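Local coordinates for protein 6-aminohexanoate-dimer hydrolase (PDB 4GB7) that probably hydrolyses amide bonds of the kind found in 6-aminohexanoate dimers, as a member of the serine beta-lactamase-like family, at residues M60-N71 and E284-K295. Residues are numbered along the deposited sequence; the frame is centred on the assembly and turned at random. Where two conformers were deposited one is given.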
loop_
_atom_site.group_PDB
_atom_site.type_symbol
_atom_site.label_atom_id
_atom_site.label_comp_id
_atom_site.label_asym_id
_atom_site.label_seq_id
_atom_site.Cartn_x
_atom_site.Cartn_y
_atom_site.Cartn_z
HETATM N N MSE A 60 2.602 -0.747 -15.527
HETATM C CA MSE A 60 1.310 -1.426 -15.352
HETATM C C MSE A 60 0.252 -0.893 -16.323
HETATM O O MSE A 60 -0.565 -1.667 -16.893
HETATM C CB MSE A 60 0.830 -1.362 -13.888
HETATM C CG MSE A 60 1.499 -2.344 -12.917
HETATM SE SE MSE A 60 1.180 -4.222 -13.287
HETATM C CE MSE A 60 -0.639 -4.393 -12.673
ATOM N N LYS A 61 0.281 0.407 -16.576
ATOM C CA LYS A 61 -0.714 0.983 -17.475
ATOM C C LYS A 61 -0.576 0.486 -18.930
ATOM O O LYS A 61 -1.472 0.696 -19.724
ATOM C CB LYS A 61 -0.673 2.496 -17.444
ATOM C CG LYS A 61 0.651 3.122 -17.855
ATOM C CD LYS A 61 0.523 4.626 -17.948
ATOM C CE LYS A 61 1.885 5.276 -17.976
ATOM N NZ LYS A 61 1.771 6.758 -17.861
ATOM N N GLU A 62 0.552 -0.115 -19.302
ATOM C CA GLU A 62 0.673 -0.730 -20.648
ATOM C C GLU A 62 0.133 -2.155 -20.742
ATOM O O GLU A 62 0.079 -2.719 -21.825
ATOM C CB GLU A 62 2.136 -0.721 -21.109
ATOM C CG GLU A 62 2.757 0.653 -21.153
ATOM C CD GLU A 62 4.101 0.644 -21.839
ATOM O OE1 GLU A 62 4.298 -0.150 -22.810
ATOM O OE2 GLU A 62 4.980 1.393 -21.350
ATOM N N PHE A 63 -0.343 -2.687 -19.622
ATOM C CA PHE A 63 -0.680 -4.087 -19.447
ATOM C C PHE A 63 -2.147 -4.260 -19.026
ATOM O O PHE A 63 -2.724 -5.315 -19.213
ATOM C CB PHE A 63 0.314 -4.629 -18.358
ATOM C CG PHE A 63 0.132 -6.056 -18.005
ATOM C CD1 PHE A 63 0.450 -7.041 -18.903
ATOM C CD2 PHE A 63 -0.335 -6.419 -16.756
ATOM C CE1 PHE A 63 0.297 -8.378 -18.581
ATOM C CE2 PHE A 63 -0.504 -7.748 -16.423
ATOM C CZ PHE A 63 -0.183 -8.729 -17.344
ATOM N N THR A 64 -2.755 -3.200 -18.510
ATOM C CA THR A 64 -4.030 -3.284 -17.811
ATOM C C THR A 64 -4.889 -2.055 -18.113
ATOM O O THR A 64 -4.415 -1.037 -18.609
ATOM C CB THR A 64 -3.822 -3.255 -16.260
ATOM O OG1 THR A 64 -3.210 -2.004 -15.906
ATOM C CG2 THR A 64 -2.969 -4.352 -15.775
ATOM N N LEU A 65 -6.148 -2.142 -17.712
ATOM C CA LEU A 65 -7.042 -1.009 -17.682
ATOM C C LEU A 65 -6.787 -0.164 -16.433
ATOM O O LEU A 65 -6.555 -0.711 -15.348
ATOM C CB LEU A 65 -8.478 -1.509 -17.636
ATOM C CG LEU A 65 -8.965 -2.409 -18.804
ATOM C CD1 LEU A 65 -10.431 -2.758 -18.524
ATOM C CD2 LEU A 65 -8.728 -1.731 -20.157
ATOM N N ILE A 66 -6.872 1.163 -16.594
ATOM C CA ILE A 66 -6.549 2.108 -15.507
ATOM C C ILE A 66 -7.534 3.267 -15.442
ATOM O O ILE A 66 -8.175 3.627 -16.437
ATOM C CB ILE A 66 -5.134 2.668 -15.609
ATOM C CG1 ILE A 66 -4.949 3.587 -16.825
ATOM C CG2 ILE A 66 -4.118 1.539 -15.623
ATOM C CD1 ILE A 66 -3.748 4.521 -16.732
ATOM N N ASN A 67 -7.648 3.836 -14.244
ATOM C CA ASN A 67 -8.272 5.112 -14.018
ATOM C C ASN A 67 -7.223 6.054 -13.488
ATOM O O ASN A 67 -6.558 5.759 -12.477
ATOM C CB ASN A 67 -9.344 5.032 -12.939
ATOM C CG ASN A 67 -10.543 4.264 -13.356
ATOM O OD1 ASN A 67 -10.717 3.933 -14.522
ATOM N ND2 ASN A 67 -11.440 4.015 -12.389
ATOM N N ASP A 68 -7.073 7.178 -14.160
ATOM C CA ASP A 68 -6.083 8.167 -13.744
ATOM C C ASP A 68 -6.433 8.829 -12.414
ATOM O O ASP A 68 -7.622 9.150 -12.148
ATOM C CB ASP A 68 -5.927 9.250 -14.801
ATOM C CG ASP A 68 -5.191 8.805 -16.024
ATOM O OD1 ASP A 68 -4.381 7.863 -16.009
ATOM O OD2 ASP A 68 -5.419 9.494 -17.038
ATOM N N VAL A 69 -5.397 9.097 -11.618
ATOM C CA VAL A 69 -5.484 9.894 -10.385
ATOM C C VAL A 69 -4.667 11.160 -10.615
ATOM O O VAL A 69 -3.455 11.155 -10.560
ATOM C CB VAL A 69 -4.935 9.096 -9.201
ATOM C CG1 VAL A 69 -4.890 9.932 -7.920
ATOM C CG2 VAL A 69 -5.703 7.787 -9.073
ATOM N N LYS A 70 -5.354 12.247 -10.917
ATOM C CA LYS A 70 -4.694 13.468 -11.377
ATOM C C LYS A 70 -4.035 14.265 -10.264
ATOM O O LYS A 70 -4.610 14.451 -9.171
ATOM C CB LYS A 70 -5.693 14.375 -12.094
ATOM C CG LYS A 70 -6.155 13.845 -13.437
ATOM C CD LYS A 70 -7.055 14.821 -14.168
ATOM C CE LYS A 70 -8.452 14.967 -13.558
ATOM N NZ LYS A 70 -9.263 16.109 -14.123
ATOM N N ASN A 71 -2.844 14.778 -10.552
ATOM C CA ASN A 71 -2.259 15.816 -9.694
ATOM C C ASN A 71 -2.813 17.184 -10.120
ATOM O O ASN A 71 -3.786 17.233 -10.884
ATOM C CB ASN A 71 -0.731 15.804 -9.759
ATOM C CG ASN A 71 -0.194 16.377 -11.043
ATOM O OD1 ASN A 71 -0.846 16.311 -12.065
ATOM N ND2 ASN A 71 1.044 16.861 -11.009
ATOM N N GLU A 284 4.145 15.736 -8.131
ATOM C CA GLU A 284 4.774 15.998 -9.395
ATOM C C GLU A 284 4.085 15.371 -10.607
ATOM O O GLU A 284 4.221 15.899 -11.725
ATOM C CB GLU A 284 6.200 15.430 -9.349
ATOM C CG GLU A 284 7.195 16.208 -8.567
ATOM C CD GLU A 284 8.520 15.457 -8.575
ATOM O OE1 GLU A 284 9.274 15.554 -9.581
ATOM O OE2 GLU A 284 8.788 14.773 -7.590
ATOM N N GLU A 285 3.477 14.182 -10.403
ATOM C CA GLU A 285 2.907 13.396 -11.484
ATOM C C GLU A 285 1.561 12.843 -11.090
ATOM O O GLU A 285 1.215 12.755 -9.890
ATOM C CB GLU A 285 3.823 12.207 -11.874
ATOM C CG GLU A 285 5.278 12.585 -12.194
ATOM C CD GLU A 285 5.505 13.398 -13.449
ATOM O OE1 GLU A 285 4.591 13.418 -14.278
ATOM O OE2 GLU A 285 6.644 13.983 -13.601
ATOM N N ASN A 286 0.811 12.476 -12.120
ATOM C CA ASN A 286 -0.389 11.688 -11.926
ATOM C C ASN A 286 -0.042 10.339 -11.288
ATOM O O ASN A 286 1.076 9.796 -11.443
ATOM C CB ASN A 286 -1.119 11.434 -13.259
ATOM C CG ASN A 286 -1.700 12.691 -13.884
ATOM O OD1 ASN A 286 -1.930 13.695 -13.224
ATOM N ND2 ASN A 286 -1.896 12.639 -15.186
ATOM N N ALA A 287 -1.016 9.779 -10.608
ATOM C CA ALA A 287 -0.987 8.378 -10.259
ATOM C C ALA A 287 -2.091 7.701 -11.092
ATOM O O ALA A 287 -2.745 8.344 -11.940
ATOM C CB ALA A 287 -1.156 8.157 -8.753
ATOM N N TYR A 288 -2.243 6.414 -10.924
ATOM C CA TYR A 288 -3.351 5.690 -11.539
ATOM C C TYR A 288 -3.645 4.404 -10.794
ATOM O O TYR A 288 -2.742 3.825 -10.142
ATOM C CB TYR A 288 -3.099 5.417 -13.016
ATOM C CG TYR A 288 -1.923 4.540 -13.368
ATOM C CD1 TYR A 288 -1.988 3.119 -13.283
ATOM C CD2 TYR A 288 -0.757 5.118 -13.858
ATOM C CE1 TYR A 288 -0.875 2.344 -13.671
ATOM C CE2 TYR A 288 0.317 4.348 -14.246
ATOM C CZ TYR A 288 0.236 2.954 -14.164
ATOM O OH TYR A 288 1.282 2.138 -14.565
ATOM N N TYR A 289 -4.911 3.984 -10.853
ATOM C CA TYR A 289 -5.325 2.693 -10.350
ATOM C C TYR A 289 -5.572 1.703 -11.474
ATOM O O TYR A 289 -6.283 2.014 -12.435
ATOM C CB TYR A 289 -6.674 2.766 -9.629
ATOM C CG TYR A 289 -6.641 3.181 -8.186
ATOM C CD1 TYR A 289 -6.356 2.253 -7.165
ATOM C CD2 TYR A 289 -6.919 4.501 -7.821
ATOM C CE1 TYR A 289 -6.338 2.638 -5.833
ATOM C CE2 TYR A 289 -6.917 4.870 -6.489
ATOM C CZ TYR A 289 -6.656 3.957 -5.501
ATOM O OH TYR A 289 -6.659 4.430 -4.191
ATOM N N VAL A 290 -5.010 0.505 -11.323
ATOM C CA VAL A 290 -5.452 -0.632 -12.112
ATOM C C VAL A 290 -6.906 -0.910 -11.743
ATOM O O VAL A 290 -7.292 -0.838 -10.572
ATOM C CB VAL A 290 -4.556 -1.842 -11.881
ATOM C CG1 VAL A 290 -5.167 -3.113 -12.446
ATOM C CG2 VAL A 290 -3.149 -1.524 -12.441
ATOM N N THR A 291 -7.687 -1.282 -12.754
ATOM C CA THR A 291 -9.114 -1.575 -12.531
ATOM C C THR A 291 -9.519 -2.963 -13.045
ATOM O O THR A 291 -8.818 -3.569 -13.826
ATOM C CB THR A 291 -10.030 -0.523 -13.209
ATOM O OG1 THR A 291 -10.061 -0.744 -14.638
ATOM C CG2 THR A 291 -9.576 0.923 -12.891
ATOM N N ASP A 292 -10.714 -3.406 -12.664
ATOM C CA ASP A 292 -11.386 -4.509 -13.338
ATOM C C ASP A 292 -12.015 -4.023 -14.663
ATOM O O ASP A 292 -11.899 -2.844 -15.039
ATOM C CB ASP A 292 -12.368 -5.240 -12.361
ATOM C CG ASP A 292 -13.597 -4.464 -12.026
ATOM O OD1 ASP A 292 -13.934 -3.537 -12.762
ATOM O OD2 ASP A 292 -14.265 -4.854 -11.008
ATOM N N GLU A 293 -12.665 -4.941 -15.377
ATOM C CA GLU A 293 -13.180 -4.639 -16.710
ATOM C C GLU A 293 -14.328 -3.641 -16.642
ATOM O O GLU A 293 -14.677 -3.034 -17.659
ATOM C CB GLU A 293 -13.670 -5.894 -17.370
ATOM C CG GLU A 293 -12.618 -6.885 -17.764
ATOM C CD GLU A 293 -13.254 -8.241 -18.036
ATOM O OE1 GLU A 293 -13.521 -9.043 -17.075
ATOM O OE2 GLU A 293 -13.512 -8.484 -19.236
ATOM N N THR A 294 -14.908 -3.478 -15.452
ATOM C CA THR A 294 -15.944 -2.485 -15.235
ATOM C C THR A 294 -15.443 -1.121 -14.766
ATOM O O THR A 294 -16.230 -0.239 -14.442
ATOM C CB THR A 294 -17.088 -3.021 -14.349
ATOM O OG1 THR A 294 -16.702 -3.124 -12.980
ATOM C CG2 THR A 294 -17.602 -4.348 -14.902
ATOM N N LYS A 295 -14.120 -0.932 -14.820
ATOM C CA LYS A 295 -13.455 0.310 -14.401
ATOM C C LYS A 295 -13.587 0.606 -12.898
ATOM O O LYS A 295 -13.402 1.759 -12.429
ATOM C CB LYS A 295 -13.872 1.507 -15.269
ATOM C CG LYS A 295 -13.678 1.315 -16.767
ATOM C CD LYS A 295 -12.246 0.873 -17.161
ATOM C CE LYS A 295 -11.041 1.646 -16.535
ATOM N NZ LYS A 295 -10.900 3.041 -17.101
HETATM O O HOH W 1 -7.055 -4.036 -15.838
HETATM O O HOH W 2 2.476 17.406 -13.581
#
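One face of the Y288 ring carries two aliphatic groups: I66 CD1 lies 4.2 Å from the ring centroid near the CB end, and K61 CB sits 3.9 Å from that centroid, toward the phenol end. M60 CB comes up at the ring edge. The hydroxyl is gripped as well, since K61 N donates to Y288 OH over 2.8 Å, although the bond is bent (141° at the hydrogen). With CG between its own backbone N and carbonyl carbon (chi1 63°), Y288 raises the ring toward the loop at M60-K61. The two backbones pair antiparallel: strand 66-69 is an outermost strand of a small four-stranded sheet, separate from the five-stranded antiparallel sheet of this beta-lactamase-family chain, and lies beside 287-290, which in turn pairs with 303-305. N67 with Y289 and V69 with A287 are the hydrogen-bonded pairs. On the sheet face opposite Y288, V69 CG2 meets Y289 CD2 obliquely, and helix 269-278 packs against both side chains. From the type I turn D292-K295, K295 comes back to the N67 amide, and the two hold each other twice: K295 NZ reaches N67 OD1 at 2.7 Å, almost straight on to the carbonyl, while N67 ND2 donates to K295 O at 3.0 Å and also to E297. The lysine chain, bent from chi2 through chi4, curls back so that NZ also bonds I66 O from above the carbonyl plane. T291 CG2 packs 3.5 Å from N67 CG.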